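Local coordinates for protein collectin placenta 1 (Mus musculus, PDB 2OX9) that binds the leukocyte cell-surface glycan Lewis(x) through the calcium-dependent carbohydrate-recognition domain of a scavenger receptor C-type lectin, at residues A[49-52]-A[53-57]; A[16-19]-A[20-24]. One frame throughout, in Å; residues are numbered along the deposited sequence.

Contact 1: residues A[49-52]-A[53-57]; sequences QQWI and KKHTV
Two first torsions bring Trp-51 and His-55 together: the indole of Trp-51 leaves with CG trans to its own N (chi1 -175°), while chi1 of -79° in His-55 swings the imidazole back along the helix toward it. His-55 CE1 then lies over one indole face, offset toward the rim, 3.5 Å from Trp-51 CE2. The rings meet obliquely, planes 46° apart. What fixes the imidazole's rotation is an almost straight hydrogen bond in its own plane, from His-55 ND1 to Trp-51 O at 3.1 Å. The next carbonyl, Ile-52 O, accepts His-55 N at 3.0 Å, the donor standing well above the carbonyl plane, and Thr-56 OG1 comes equally close. On the solvent side Gln-50 bends at chi2; its NE2 runs alongside the extended Lys-53 chain, 3.4 Å from Lys-53 CD, and its OE1 takes a weak hydrogen bond from Lys-54 NZ at 3.1 Å. Gln-49 is buried, and its OE1 accepts from Trp-115 NE1. Lys-53 N to Gln-49 O, 2.8 Å, is a regular i to i+4 bond. This is the pattern of an amphipathic helix, here helix 46-54, packed on the sheet of a C-type lectin domain, with Ile-52 and Thr-56 on Ile-127 of strand 125-131.

Contact 2: residues A[16-19]-A[20-24]; sequences CYYF and SLEKE
Tyr-18 and Glu-22 meet where strand 15-19 of the C-type lectin fold runs out into the loop that leads to helix 26-35. The hydrogen bonds come first. Tyr-18 OH donates to Glu-22 OE1 at 2.7 Å, using the syn lone pair of that oxygen. Phenol and carboxylate chains cross at about a right angle, with ring and carboxylate planes 60° apart. The same OE1 is gripped a second time, by the backbone N of Leu-21 at 3.2 Å, which approaches from above the carboxylate plane. Two donors on one oxygen hold the carboxylate in place and would be expected to favour its ionised form. Glu-22 reaches back because its chain is bent at chi2 (85°). Ser-20 adds a bond within the loop: its OG donates to Glu-22 O at 2.8 Å, in the carbonyl plane and on a lone pair. That hydroxyl also bonds Phe-126 N of strand 125-131, so the start of the loop is tied to that strand.

Packing is the second kind. The chain after the strand folds over one face of the Tyr-18 ring, where Ser-20 CA sits 3.6 Å from Tyr-18 CE2 and Ser-20 N lies above the rim. Trp-9 also meets this ring, its plane turned by about 35°. The end of the Phe-19 side chain leads away from the loop, and its ring stacks with His-55. Nearest to the tyrosine from the serine side chain is Ser-20 CB, 3.8 Å from Tyr-18 CE2.

Overall arrangement
Contact 2 comes first along the chain, at the end of strand 15-19 and in the loop after it; contact 1 follows beyond helix 26-35, on the last turns of helix 46-54 and the residues leaving it. Their centres are about 13 Å apart, yet they touch: Trp-51 CZ3 comes within 3.4 Å of Tyr-17 CD1, and Thr-56 CG2 within 3.5 Å of Phe-19 CD2. Strand 125-131 joins them, pairing with strand 15-19 and offering Ile-127 to Ile-52, Thr-56 and Phe-19. Both thus belong to the helix-on-sheet body of the lectin domain, whereas the bound glycan is held by a separate set of residues that includes Lys-89, Trp-96 and Asn-116.

Contact 1: residues A[49-52]-A[53-57]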
# COMPACT_ATOMS: atom_id res chain seq x y z
N GLN A 49 3.86 9.01 -5.95
CA GLN A 49 2.42 8.88 -5.72
C GLN A 49 1.63 9.10 -7.00
O GLN A 49 0.69 8.37 -7.29
CB GLN A 49 1.96 9.91 -4.67
CG GLN A 49 0.45 10.04 -4.53
CD GLN A 49 -0.20 8.75 -4.07
OE1 GLN A 49 0.25 8.11 -3.12
NE2 GLN A 49 -1.28 8.38 -4.74
N GLN A 50 2.01 10.14 -7.74
CA GLN A 50 1.34 10.48 -8.99
C GLN A 50 1.51 9.37 -10.03
O GLN A 50 0.56 9.02 -10.73
CB GLN A 50 1.90 11.78 -9.55
CG GLN A 50 0.93 12.96 -9.52
CD GLN A 50 -0.39 12.67 -10.22
OE1 GLN A 50 -0.41 12.26 -11.39
NE2 GLN A 50 -1.50 12.88 -9.52
N TRP A 51 2.73 8.86 -10.14
CA TRP A 51 3.03 7.79 -11.10
C TRP A 51 2.22 6.55 -10.72
O TRP A 51 1.70 5.84 -11.59
CB TRP A 51 4.52 7.47 -11.06
CG TRP A 51 4.95 6.47 -12.09
CD1 TRP A 51 5.20 6.70 -13.41
CD2 TRP A 51 5.14 5.07 -11.88
NE1 TRP A 51 5.54 5.52 -14.04
CE2 TRP A 51 5.51 4.50 -13.12
CE3 TRP A 51 5.04 4.23 -10.76
CZ2 TRP A 51 5.77 3.14 -13.28
CZ3 TRP A 51 5.30 2.87 -10.92
CH2 TRP A 51 5.66 2.34 -12.17
N ILE A 52 2.12 6.28 -9.42
CA ILE A 52 1.36 5.12 -8.96
C ILE A 52 -0.12 5.31 -9.25
O ILE A 52 -0.81 4.36 -9.66
CB ILE A 52 1.57 4.87 -7.45
CG1 ILE A 52 2.95 4.24 -7.23
CG2 ILE A 52 0.49 3.94 -6.90
CD1 ILE A 52 3.29 4.03 -5.76
N LYS A 53 -0.60 6.53 -9.04
CA LYS A 53 -2.01 6.87 -9.26
C LYS A 53 -2.49 6.51 -10.67
O LYS A 53 -3.57 5.95 -10.84
CB LYS A 53 -2.23 8.36 -9.02
CG LYS A 53 -3.65 8.83 -9.30
CD LYS A 53 -3.72 10.33 -9.45
CE LYS A 53 -5.07 10.77 -9.96
NZ LYS A 53 -5.17 12.25 -10.05
N LYS A 54 -1.68 6.81 -11.67
CA LYS A 54 -2.09 6.52 -13.04
C LYS A 54 -2.10 5.04 -13.41
O LYS A 54 -2.71 4.66 -14.42
CB LYS A 54 -1.24 7.34 -14.01
CG LYS A 54 -1.62 8.82 -14.00
CD LYS A 54 -0.46 9.69 -14.42
CE LYS A 54 -0.79 11.17 -14.29
NZ LYS A 54 0.44 12.00 -14.37
N HIS A 55 -1.45 4.22 -12.61
CA HIS A 55 -1.42 2.78 -12.84
C HIS A 55 -2.46 2.03 -12.01
O HIS A 55 -2.55 0.80 -12.08
CB HIS A 55 -0.05 2.20 -12.52
CG HIS A 55 0.97 2.42 -13.58
ND1 HIS A 55 1.79 3.52 -13.60
CD2 HIS A 55 1.27 1.70 -14.69
CE1 HIS A 55 2.56 3.47 -14.67
NE2 HIS A 55 2.27 2.37 -15.35
N THR A 56 -3.23 2.76 -11.21
CA THR A 56 -4.21 2.11 -10.36
C THR A 56 -5.63 2.65 -10.46
O THR A 56 -6.44 2.40 -9.58
CB THR A 56 -3.77 2.13 -8.86
OG1 THR A 56 -3.45 3.46 -8.45
CG2 THR A 56 -2.56 1.24 -8.65
N VAL A 57 -5.95 3.39 -11.52
CA VAL A 57 -7.31 3.88 -11.64
C VAL A 57 -8.20 2.65 -11.83
O VAL A 57 -7.83 1.70 -12.51
CB VAL A 57 -7.47 4.91 -12.81
CG1 VAL A 57 -6.32 4.79 -13.78
CG2 VAL A 57 -8.79 4.70 -13.53

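Contact 2: residues A[16-19]-A[20-24]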
# COMPACT_ATOMS: atom_id res chain seq x y z
N CYS A 16 11.23 -0.99 -9.52
CA CYS A 16 10.29 -1.78 -10.30
C CYS A 16 9.06 -2.04 -9.46
O CYS A 16 9.17 -2.38 -8.28
CB CYS A 16 10.91 -3.11 -10.70
SG CYS A 16 12.37 -2.94 -11.76
N TYR A 17 7.89 -1.89 -10.07
CA TYR A 17 6.64 -2.08 -9.36
C TYR A 17 5.75 -3.09 -10.04
O TYR A 17 5.75 -3.22 -11.27
CB TYR A 17 5.87 -0.76 -9.28
CG TYR A 17 6.66 0.38 -8.67
CD1 TYR A 17 7.69 1.00 -9.38
CD2 TYR A 17 6.37 0.85 -7.39
CE1 TYR A 17 8.41 2.05 -8.83
CE2 TYR A 17 7.08 1.90 -6.83
CZ TYR A 17 8.10 2.50 -7.56
OH TYR A 17 8.81 3.55 -7.02
N TYR A 18 4.99 -3.81 -9.22
CA TYR A 18 4.06 -4.81 -9.70
C TYR A 18 2.66 -4.43 -9.22
O TYR A 18 2.39 -4.40 -8.02
CB TYR A 18 4.44 -6.19 -9.16
CG TYR A 18 3.45 -7.27 -9.54
CD1 TYR A 18 3.26 -7.63 -10.88
CD2 TYR A 18 2.68 -7.92 -8.57
CE1 TYR A 18 2.33 -8.61 -11.24
CE2 TYR A 18 1.75 -8.90 -8.92
CZ TYR A 18 1.58 -9.23 -10.26
OH TYR A 18 0.66 -10.20 -10.62
N PHE A 19 1.78 -4.12 -10.16
CA PHE A 19 0.41 -3.77 -9.83
C PHE A 19 -0.40 -5.05 -10.01
O PHE A 19 -0.76 -5.44 -11.12
CB PHE A 19 -0.07 -2.64 -10.76
CG PHE A 19 0.74 -1.39 -10.61
CD1 PHE A 19 1.89 -1.19 -11.37
CD2 PHE A 19 0.36 -0.41 -9.70
CE1 PHE A 19 2.66 -0.05 -11.21
CE2 PHE A 19 1.12 0.74 -9.54
CZ PHE A 19 2.28 0.93 -10.30
N SER A 20 -0.66 -5.71 -8.89
CA SER A 20 -1.34 -6.99 -8.85
C SER A 20 -2.70 -7.16 -9.52
O SER A 20 -3.50 -6.23 -9.61
CB SER A 20 -1.48 -7.46 -7.40
OG SER A 20 -2.68 -6.96 -6.84
N LEU A 21 -2.92 -8.38 -9.98
CA LEU A 21 -4.18 -8.78 -10.56
C LEU A 21 -4.75 -9.67 -9.46
O LEU A 21 -5.93 -10.00 -9.45
CB LEU A 21 -3.98 -9.58 -11.84
CG LEU A 21 -3.45 -8.77 -13.02
CD1 LEU A 21 -3.43 -9.65 -14.27
CD2 LEU A 21 -4.33 -7.55 -13.25
N GLU A 22 -3.87 -10.04 -8.53
CA GLU A 22 -4.24 -10.88 -7.40
C GLU A 22 -4.93 -10.01 -6.36
O GLU A 22 -4.58 -8.84 -6.19
CB GLU A 22 -3.01 -11.54 -6.77
CG GLU A 22 -2.30 -12.59 -7.63
CD GLU A 22 -1.29 -12.00 -8.61
OE1 GLU A 22 -1.24 -10.76 -8.75
OE2 GLU A 22 -0.55 -12.78 -9.24
N LYS A 23 -5.92 -10.58 -5.67
CA LYS A 23 -6.65 -9.87 -4.61
C LYS A 23 -6.44 -10.69 -3.34
O LYS A 23 -6.74 -11.89 -3.32
CB LYS A 23 -8.15 -9.80 -4.95
CG LYS A 23 -8.48 -9.13 -6.28
CD LYS A 23 -9.99 -8.91 -6.42
CE LYS A 23 -10.39 -8.49 -7.83
NZ LYS A 23 -9.71 -7.24 -8.28
N GLU A 24 -5.94 -10.06 -2.28
CA GLU A 24 -5.66 -10.78 -1.03
C GLU A 24 -5.79 -9.91 0.23
O GLU A 24 -5.83 -8.68 0.14
CB GLU A 24 -4.24 -11.34 -1.06
CG GLU A 24 -3.87 -12.11 -2.33
CD GLU A 24 -4.46 -13.51 -2.36
OE1 GLU A 24 -4.23 -14.28 -1.41
OE2 GLU A 24 -5.14 -13.84 -3.36